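Local coordinates for protein TbpB (Actinobacillus pleuropneumoniae, PDB 3HOL) that probably binds host transferrin as the surface lipoprotein of a bacterial transferrin receptor, taking part in iron acquisition, at residues P110-P115 with I288-N293; T272-D277 with G362-T367; E337-G342 with G475-T480. All coordinates share one frame; numbering follows the deposited sequence.

Contact 1 of 3, residues P110-P115 with I288-N293; sequences PAKELP and ISELNN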
loop_
_atom_site.group_PDB
_atom_site.type_symbol
_atom_site.label_atom_id
_atom_site.label_comp_id
_atom_site.label_asym_id
_atom_site.label_seq_id
_atom_site.Cartn_x
_atom_site.Cartn_y
_atom_site.Cartn_z
ATOM N N PRO A 110 -1.362 -1.520 5.081
ATOM C CA PRO A 110 -0.214 -2.013 4.305
ATOM C C PRO A 110 1.116 -1.523 4.922
ATOM O O PRO A 110 1.231 -0.342 5.216
ATOM C CB PRO A 110 -0.409 -1.356 2.923
ATOM C CG PRO A 110 -1.927 -1.078 2.844
ATOM C CD PRO A 110 -2.316 -0.741 4.257
ATOM N N ALA A 111 2.079 -2.420 5.121
ATOM C CA ALA A 111 3.265 -2.135 5.971
ATOM C C ALA A 111 4.067 -0.932 5.506
ATOM O O ALA A 111 4.355 -0.808 4.324
ATOM C CB ALA A 111 4.196 -3.393 6.033
ATOM N N LYS A 112 4.459 -0.055 6.422
ATOM C CA LYS A 112 5.345 1.070 6.037
ATOM C C LYS A 112 6.766 0.872 6.559
ATOM O O LYS A 112 7.679 1.619 6.195
ATOM C CB LYS A 112 4.784 2.407 6.550
ATOM C CG LYS A 112 3.554 2.887 5.692
ATOM C CD LYS A 112 3.214 4.342 5.972
ATOM C CE LYS A 112 2.015 4.796 5.104
ATOM N NZ LYS A 112 0.709 4.510 5.777
ATOM N N GLU A 113 6.925 -0.121 7.426
ATOM C CA GLU A 113 8.240 -0.578 7.859
ATOM C C GLU A 113 8.307 -2.088 7.690
ATOM O O GLU A 113 7.288 -2.789 7.839
ATOM C CB GLU A 113 8.499 -0.204 9.323
ATOM C CG GLU A 113 8.349 1.281 9.623
ATOM C CD GLU A 113 8.836 1.690 11.047
ATOM O OE1 GLU A 113 9.280 0.838 11.854
ATOM O OE2 GLU A 113 8.784 2.886 11.349
ATOM N N LEU A 114 9.504 -2.581 7.347
ATOM C CA LEU A 114 9.789 -4.002 7.268
ATOM C C LEU A 114 10.909 -4.395 8.259
ATOM O O LEU A 114 11.778 -3.553 8.560
ATOM C CB LEU A 114 10.287 -4.331 5.835
ATOM C CG LEU A 114 9.335 -4.046 4.657
ATOM C CD1 LEU A 114 10.014 -4.550 3.379
ATOM C CD2 LEU A 114 8.023 -4.786 4.834
ATOM N N PRO A 115 10.906 -5.668 8.721
ATOM C CA PRO A 115 12.027 -6.194 9.505
ATOM C C PRO A 115 13.319 -5.983 8.730
ATOM O O PRO A 115 13.330 -6.032 7.484
ATOM C CB PRO A 115 11.679 -7.666 9.682
ATOM C CG PRO A 115 10.133 -7.692 9.620
ATOM C CD PRO A 115 9.784 -6.632 8.627
ATOM N N ILE A 288 -2.889 14.484 11.956
ATOM C CA ILE A 288 -2.233 13.654 10.911
ATOM C C ILE A 288 -2.909 12.288 10.826
ATOM O O ILE A 288 -3.348 11.786 11.844
ATOM C CB ILE A 288 -0.705 13.548 11.158
ATOM C CG1 ILE A 288 0.038 13.052 9.905
ATOM C CG2 ILE A 288 -0.373 12.658 12.359
ATOM C CD1 ILE A 288 1.430 13.655 9.748
ATOM N N SER A 289 -3.066 11.720 9.620
ATOM C CA SER A 289 -3.527 10.341 9.473
ATOM C C SER A 289 -2.745 9.613 8.360
ATOM O O SER A 289 -2.197 10.261 7.460
ATOM C CB SER A 289 -5.039 10.273 9.233
ATOM O OG SER A 289 -5.385 10.783 7.965
ATOM N N GLU A 290 -2.688 8.286 8.461
ATOM C CA GLU A 290 -1.972 7.451 7.504
ATOM C C GLU A 290 -2.777 7.290 6.233
ATOM O O GLU A 290 -4.000 7.162 6.280
ATOM C CB GLU A 290 -1.710 6.073 8.132
ATOM C CG GLU A 290 -0.725 6.097 9.251
ATOM C CD GLU A 290 0.661 6.584 8.837
ATOM O OE1 GLU A 290 1.129 6.374 7.663
ATOM O OE2 GLU A 290 1.319 7.155 9.722
ATOM N N LEU A 291 -2.094 7.282 5.096
ATOM C CA LEU A 291 -2.693 6.918 3.811
ATOM C C LEU A 291 -2.300 5.503 3.451
ATOM O O LEU A 291 -1.169 5.095 3.713
ATOM C CB LEU A 291 -2.174 7.840 2.689
ATOM C CG LEU A 291 -2.694 9.277 2.742
ATOM C CD1 LEU A 291 -1.902 10.174 1.739
ATOM C CD2 LEU A 291 -4.239 9.373 2.517
ATOM N N ASN A 292 -3.203 4.753 2.818
ATOM C CA ASN A 292 -2.795 3.462 2.263
ATOM C C ASN A 292 -1.841 3.630 1.073
ATOM O O ASN A 292 -2.142 4.345 0.097
ATOM C CB ASN A 292 -4.027 2.657 1.846
ATOM C CG ASN A 292 -4.858 2.255 3.029
ATOM O OD1 ASN A 292 -4.328 2.002 4.128
ATOM N ND2 ASN A 292 -6.161 2.136 2.817
ATOM N N ASN A 293 -0.696 2.969 1.129
ATOM C CA ASN A 293 0.244 3.080 0.008
ATOM C C ASN A 293 1.025 1.776 -0.140
ATOM O O ASN A 293 1.364 1.144 0.881
ATOM C CB ASN A 293 1.218 4.239 0.253
ATOM C CG ASN A 293 2.063 4.537 -0.973
ATOM O OD1 ASN A 293 3.132 3.955 -1.106
ATOM N ND2 ASN A 293 1.545 5.343 -1.906
HETATM O O HOH W 1 0.166 2.021 3.943
#
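The ammonium nitrogen of K112 is gripped by three partners, two of them on residues 288-293 and the third a bound water. Residues 110-115 lead from strand 101-107 into strand 113-115, which joins the antiparallel sheet of the C-lobe handle, so the contact lies where the chain of the N lobe meets that handle. K112 reaches across with a largely extended chain whose one bend is at the tip, chi4 88°, and its side chain runs past that of E290 in the opposite direction. The salt bridge from K112 NZ to E290 OE1 is 2.7 Å long and comes to the carboxylate on its anti side, 20° out of its plane. The second bond, from K112 NZ to the carbonyl L291 O, measures 2.9 Å; the carboxylate and the carbonyl oxygen should together stabilise the charged amine. The water accepts from K112 NZ at 3.1 Å and from the backbone N293 N, also at 3.1 Å, and donates to P110 O at 2.9 Å, so it links both backbones to the lysine tip. Nearby, N205, on the hairpin turn between strands 193-203 and 206-213, hydrogen-bonds through ND2 to both A111 O and N293 O, adding a part of the N-lobe barrel to the junction. Beyond the charged cluster the contact is made by the ring of P110, which meets N292 at about a right angle. P110 CB rests 3.7 Å from N293 O, and P110 CD touches N292 OD1 at 3.4 Å.

Contact 2 of 3, residues T272-D277 with G362-T367; sequences TVRIID and GERTAT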
loop_
_atom_site.group_PDB
_atom_site.type_symbol
_atom_site.label_atom_id
_atom_site.label_comp_id
_atom_site.label_asym_id
_atom_site.label_seq_id
_atom_site.Cartn_x
_atom_site.Cartn_y
_atom_site.Cartn_z
ATOM N N THR A 272 13.099 -2.901 12.830
ATOM C CA THR A 272 12.512 -2.602 11.518
ATOM C C THR A 272 13.183 -1.402 10.891
ATOM O O THR A 272 13.854 -0.624 11.603
ATOM C CB THR A 272 10.974 -2.406 11.600
ATOM O OG1 THR A 272 10.698 -1.299 12.460
ATOM C CG2 THR A 272 10.283 -3.628 12.197
ATOM N N VAL A 273 13.068 -1.278 9.553
ATOM C CA VAL A 273 13.449 -0.063 8.833
ATOM C C VAL A 273 12.252 0.468 8.021
ATOM O O VAL A 273 11.449 -0.317 7.507
ATOM C CB VAL A 273 14.615 -0.293 7.811
ATOM C CG1 VAL A 273 15.950 -0.291 8.510
ATOM C CG2 VAL A 273 14.430 -1.588 6.961
ATOM N N ARG A 274 12.169 1.790 7.859
ATOM C CA ARG A 274 11.071 2.381 7.084
ATOM C C ARG A 274 11.260 2.118 5.584
ATOM O O ARG A 274 12.391 2.212 5.054
ATOM C CB ARG A 274 11.039 3.879 7.311
ATOM C CG ARG A 274 9.756 4.600 6.921
ATOM C CD ARG A 274 9.053 5.088 8.173
ATOM N NE ARG A 274 7.758 5.616 7.752
ATOM C CZ ARG A 274 6.653 5.489 8.449
ATOM N NH1 ARG A 274 6.701 4.870 9.614
ATOM N NH2 ARG A 274 5.528 5.997 7.985
ATOM N N ILE A 275 10.156 1.827 4.897
ATOM C CA ILE A 275 10.173 1.744 3.428
ATOM C C ILE A 275 9.304 2.819 2.788
ATOM O O ILE A 275 9.542 3.202 1.637
ATOM C CB ILE A 275 9.711 0.384 2.893
ATOM C CG1 ILE A 275 8.355 -0.057 3.514
ATOM C CG2 ILE A 275 10.804 -0.652 3.119
ATOM C CD1 ILE A 275 7.622 -1.207 2.668
ATOM N N ILE A 276 8.278 3.280 3.520
ATOM C CA ILE A 276 7.299 4.165 2.930
ATOM C C ILE A 276 6.870 5.259 3.880
ATOM O O ILE A 276 6.688 4.999 5.080
ATOM C CB ILE A 276 6.045 3.355 2.551
ATOM C CG1 ILE A 276 6.363 2.333 1.444
ATOM C CG2 ILE A 276 4.874 4.271 2.164
ATOM C CD1 ILE A 276 5.213 1.263 1.312
ATOM N N ASP A 277 6.676 6.474 3.334
ATOM C CA ASP A 277 5.884 7.497 4.032
ATOM C C ASP A 277 4.647 7.763 3.187
ATOM O O ASP A 277 4.757 7.870 1.973
ATOM C CB ASP A 277 6.668 8.820 4.187
ATOM C CG ASP A 277 7.911 8.676 5.069
ATOM O OD1 ASP A 277 7.807 7.980 6.097
ATOM O OD2 ASP A 277 8.991 9.224 4.695
ATOM N N GLY A 362 6.477 9.096 0.014
ATOM C CA GLY A 362 7.850 8.908 -0.430
ATOM C C GLY A 362 8.231 7.433 -0.371
ATOM O O GLY A 362 7.678 6.673 0.443
ATOM N N GLU A 363 9.160 7.050 -1.240
ATOM C CA GLU A 363 9.700 5.685 -1.320
ATOM C C GLU A 363 11.098 5.753 -0.729
ATOM O O GLU A 363 12.012 6.224 -1.414
ATOM C CB GLU A 363 9.776 5.264 -2.808
ATOM C CG GLU A 363 8.428 5.350 -3.513
ATOM C CD GLU A 363 8.507 5.320 -5.043
ATOM O OE1 GLU A 363 9.522 4.876 -5.602
ATOM O OE2 GLU A 363 7.528 5.758 -5.685
ATOM N N ARG A 364 11.276 5.312 0.531
ATOM C CA ARG A 364 12.557 5.538 1.239
ATOM C C ARG A 364 13.725 4.929 0.533
ATOM O O ARG A 364 13.632 3.804 0.030
ATOM C CB ARG A 364 12.557 4.893 2.635
ATOM C CG ARG A 364 11.712 5.581 3.647
ATOM C CD ARG A 364 12.364 6.890 4.169
ATOM N NE ARG A 364 11.467 7.508 5.161
ATOM C CZ ARG A 364 11.692 7.574 6.475
ATOM N NH1 ARG A 364 10.772 8.150 7.250
ATOM N NH2 ARG A 364 12.812 7.074 7.017
ATOM N N THR A 365 14.863 5.611 0.595
ATOM C CA THR A 365 16.145 5.025 0.144
ATOM C C THR A 365 16.481 3.750 0.940
ATOM O O THR A 365 16.394 3.747 2.181
ATOM C CB THR A 365 17.282 6.043 0.341
ATOM O OG1 THR A 365 16.944 7.242 -0.370
ATOM C CG2 THR A 365 18.664 5.480 -0.139
ATOM N N ALA A 366 16.897 2.681 0.254
ATOM C CA ALA A 366 17.410 1.511 0.968
ATOM C C ALA A 366 18.612 1.937 1.841
ATOM O O ALA A 366 19.507 2.688 1.384
ATOM C CB ALA A 366 17.783 0.358 -0.029
ATOM N N THR A 367 18.615 1.510 3.100
ATOM C CA THR A 367 19.613 2.025 4.056
ATOM C C THR A 367 21.029 1.662 3.597
ATOM O O THR A 367 21.976 2.420 3.825
ATOM C CB THR A 367 19.335 1.578 5.501
ATOM O OG1 THR A 367 17.962 1.885 5.849
ATOM C CG2 THR A 367 20.301 2.286 6.492
#
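R364 leans from the end of strand 356-363 over the backbone of R274 and I275 and ends against the carboxylate of D277. Its CB lies 3.6 Å from I275 O, and CG follows beside R274 O. The chain then bends, chi2 -75°, which carries CD toward D277 OD2 and turns the guanidinium to the acid. R364 NE donates to D277 OD2 at 3.0 Å, a fairly straight bond in the guanidinium plane. CZ has R274 CG over one face of the group, 3.6 Å from it. R364 NH1 reaches both carboxylate oxygens, D277 OD1 at 3.2 Å and D277 OD2 at 3.3 Å, using their syn lone pairs, although the carboxylate and guanidinium planes are 57° apart. NH2 packs against R274 CB at 3.7 Å and finds its hydrogen-bond partner in N440 OD1. D277 OD1 also takes R274 NE at 2.9 Å, while Y477 OH lies very close to OD2, probably hydrogen-bonded, though the distance is doubtfully short; the shared negative charge probably offsets the repulsion between the two arginines. Beside this cluster the backbones pair antiparallel, D277 with G362 as a hydrogen-bonded pair and I276 with E363 as a non-hydrogen-bonded one, and R364 N bonds to I275 O where strand 356-363 gives out. The whole is a salt-bridge network of two arginines around one aspartate, at the end of a two-stranded pairing in the antiparallel sheet of the C-lobe handle.

Contact 3 of 3, residues E337-G342 with G475-T480; sequences EYMKFG and GFYGPT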
loop_
_atom_site.group_PDB
_atom_site.type_symbol
_atom_site.label_atom_id
_atom_site.label_comp_id
_atom_site.label_asym_id
_atom_site.label_seq_id
_atom_site.Cartn_x
_atom_site.Cartn_y
_atom_site.Cartn_z
ATOM N N GLU A 337 11.066 12.240 -8.477
ATOM C CA GLU A 337 10.591 10.962 -9.040
ATOM C C GLU A 337 10.187 9.928 -7.976
ATOM O O GLU A 337 9.455 8.963 -8.280
ATOM C CB GLU A 337 11.690 10.371 -9.917
ATOM C CG GLU A 337 12.064 11.253 -11.141
ATOM C CD GLU A 337 11.441 10.725 -12.408
ATOM O OE1 GLU A 337 10.828 11.507 -13.167
ATOM O OE2 GLU A 337 11.537 9.506 -12.640
ATOM N N TYR A 338 10.658 10.114 -6.737
ATOM C CA TYR A 338 10.480 9.078 -5.689
ATOM C C TYR A 338 9.651 9.551 -4.481
ATOM O O TYR A 338 9.574 8.832 -3.463
ATOM C CB TYR A 338 11.838 8.534 -5.233
ATOM C CG TYR A 338 12.609 7.884 -6.377
ATOM C CD1 TYR A 338 12.403 6.556 -6.703
ATOM C CD2 TYR A 338 13.517 8.631 -7.158
ATOM C CE1 TYR A 338 13.096 5.956 -7.750
ATOM C CE2 TYR A 338 14.209 8.043 -8.211
ATOM C CZ TYR A 338 14.003 6.703 -8.487
ATOM O OH TYR A 338 14.664 6.117 -9.527
ATOM N N MET A 339 9.055 10.738 -4.621
ATOM C CA MET A 339 8.159 11.338 -3.628
ATOM C C MET A 339 7.205 12.289 -4.334
ATOM O O MET A 339 7.455 12.694 -5.460
ATOM C CB MET A 339 8.960 12.095 -2.544
ATOM C CG MET A 339 9.868 13.254 -3.068
ATOM S SD MET A 339 10.325 14.404 -1.741
ATOM C CE MET A 339 8.740 14.740 -0.937
ATOM N N LYS A 340 6.101 12.614 -3.664
ATOM C CA LYS A 340 5.085 13.563 -4.124
ATOM C C LYS A 340 4.531 14.213 -2.874
ATOM O O LYS A 340 4.414 13.543 -1.841
ATOM C CB LYS A 340 3.922 12.817 -4.792
ATOM C CG LYS A 340 4.204 12.292 -6.211
ATOM C CD LYS A 340 4.223 13.454 -7.217
ATOM C CE LYS A 340 4.252 12.999 -8.677
ATOM N NZ LYS A 340 5.624 13.196 -9.213
ATOM N N PHE A 341 4.178 15.494 -2.963
ATOM C CA PHE A 341 3.521 16.171 -1.843
ATOM C C PHE A 341 2.585 17.206 -2.413
ATOM O O PHE A 341 2.707 17.583 -3.572
ATOM C CB PHE A 341 4.541 16.804 -0.861
ATOM C CG PHE A 341 5.374 17.937 -1.463
ATOM C CD1 PHE A 341 4.883 19.257 -1.494
ATOM C CD2 PHE A 341 6.653 17.675 -1.979
ATOM C CE1 PHE A 341 5.667 20.305 -2.041
ATOM C CE2 PHE A 341 7.449 18.732 -2.541
ATOM C CZ PHE A 341 6.949 20.021 -2.568
ATOM N N GLY A 342 1.605 17.629 -1.646
ATOM C CA GLY A 342 0.808 18.738 -2.113
ATOM C C GLY A 342 -0.414 18.914 -1.276
ATOM O O GLY A 342 -0.423 18.581 -0.072
ATOM N N GLY A 475 12.274 11.829 5.414
ATOM C CA GLY A 475 13.168 10.830 4.917
ATOM C C GLY A 475 13.913 11.203 3.658
ATOM O O GLY A 475 13.654 12.237 3.034
ATOM N N PHE A 476 14.799 10.287 3.285
ATOM C CA PHE A 476 15.513 10.316 2.032
ATOM C C PHE A 476 14.886 9.298 1.095
ATOM O O PHE A 476 14.593 8.190 1.530
ATOM C CB PHE A 476 16.980 10.012 2.308
ATOM C CG PHE A 476 17.664 11.132 3.077
ATOM C CD1 PHE A 476 18.148 12.261 2.402
ATOM C CD2 PHE A 476 17.746 11.089 4.469
ATOM C CE1 PHE A 476 18.733 13.334 3.139
ATOM C CE2 PHE A 476 18.349 12.126 5.196
ATOM C CZ PHE A 476 18.830 13.252 4.530
ATOM N N TYR A 477 14.660 9.697 -0.167
ATOM C CA TYR A 477 13.898 8.893 -1.111
ATOM C C TYR A 477 14.674 8.628 -2.388
ATOM O O TYR A 477 15.449 9.493 -2.847
ATOM C CB TYR A 477 12.593 9.613 -1.455
ATOM C CG TYR A 477 11.785 10.004 -0.224
ATOM C CD1 TYR A 477 11.347 9.030 0.688
ATOM C CD2 TYR A 477 11.479 11.335 0.032
ATOM C CE1 TYR A 477 10.584 9.390 1.846
ATOM C CE2 TYR A 477 10.710 11.717 1.191
ATOM C CZ TYR A 477 10.279 10.732 2.090
ATOM O OH TYR A 477 9.527 11.087 3.212
ATOM N N GLY A 478 14.463 7.443 -2.952
ATOM C CA GLY A 478 15.153 7.026 -4.174
ATOM C C GLY A 478 16.510 6.361 -3.952
ATOM O O GLY A 478 17.037 6.327 -2.838
ATOM N N PRO A 479 17.107 5.844 -5.037
ATOM C CA PRO A 479 18.232 4.923 -4.944
ATOM C C PRO A 479 19.515 5.541 -4.394
ATOM O O PRO A 479 20.408 4.806 -3.933
ATOM C CB PRO A 479 18.438 4.443 -6.400
ATOM C CG PRO A 479 17.283 4.964 -7.200
ATOM C CD PRO A 479 16.662 6.077 -6.417
ATOM N N THR A 480 19.631 6.863 -4.474
ATOM C CA THR A 480 20.867 7.514 -4.092
ATOM C C THR A 480 20.621 8.602 -3.034
ATOM O O THR A 480 21.528 9.390 -2.726
ATOM C CB THR A 480 21.636 8.123 -5.334
ATOM O OG1 THR A 480 20.804 9.068 -6.020
ATOM C CG2 THR A 480 22.092 7.030 -6.306
#
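Y338 and G478 bring the two backbones to within 5.3 Å between their CA atoms, where 337-342 is about to enter strand 339-346 and 475-480 has just left strand 470-477, yet the two segments are not paired as strands: E363 makes backbone hydrogen bonds to both Y338 and G478, joining them from one side. The contact sets the C-lobe handle against the C-lobe barrel. The Y338 ring lays one face over the turn that follows Y477, receiving two CH-pi contacts on that same face. Near its CB end sits G478 CA, 3.8 Å from the ring centroid; G478 has a positive phi of 87°, and with no side chain its backbone can approach the ring directly. Toward the hydroxyl end comes P479, whose ring crosses the tyrosine at about a right angle and places P479 CD 3.4 Å from Y338 CZ. At the root of the Y338 side chain, Y477 CB meets Y338 CB at 4.0 Å and Y338 O at 3.7 Å. The M339 side chain meets that of Y477 at about a right angle. Its CB already touches the ring, and with CG between the backbone N and the carbonyl carbon, chi1 59°, the sulfur comes back to the same ring carbon: M339 CB and M339 SD are each 3.7 Å from Y477 CD2. The sulfur is 71° off the ring normal, an oblique Met-aromatic contact. L360 packs on both M339 and Y477, and E483 of the barrel takes the backbone N of E337 and of Y338 on its two carboxylate oxygens. Between the segments themselves cohesion therefore rests on CH-pi, sulfur-aromatic and van der Waals contacts, while polar atoms of both segments find partners in neighbouring residues such as E483 and E363.

How the contacts relate
From the N terminus, the chain first passes 110-115, then builds the N-lobe barrel and returns at 272-277, beside strand 113-115, before contact 1 closes at 288-293. Contact 2 has therefore already opened and closes only at 362-367, so the two cross. Contact 3 opens at 337-342, inside the loop of contact 2, and closes far beyond it at 475-480, crossing it in turn; contacts 1 and 3 are in series. Contact 2 is the middle member: L114 O probably bonds to V273 N toward contact 1, and T365 OG1 to G478 O toward contact 3. Together they tie the N lobe, the C-lobe handle and the C-lobe barrel.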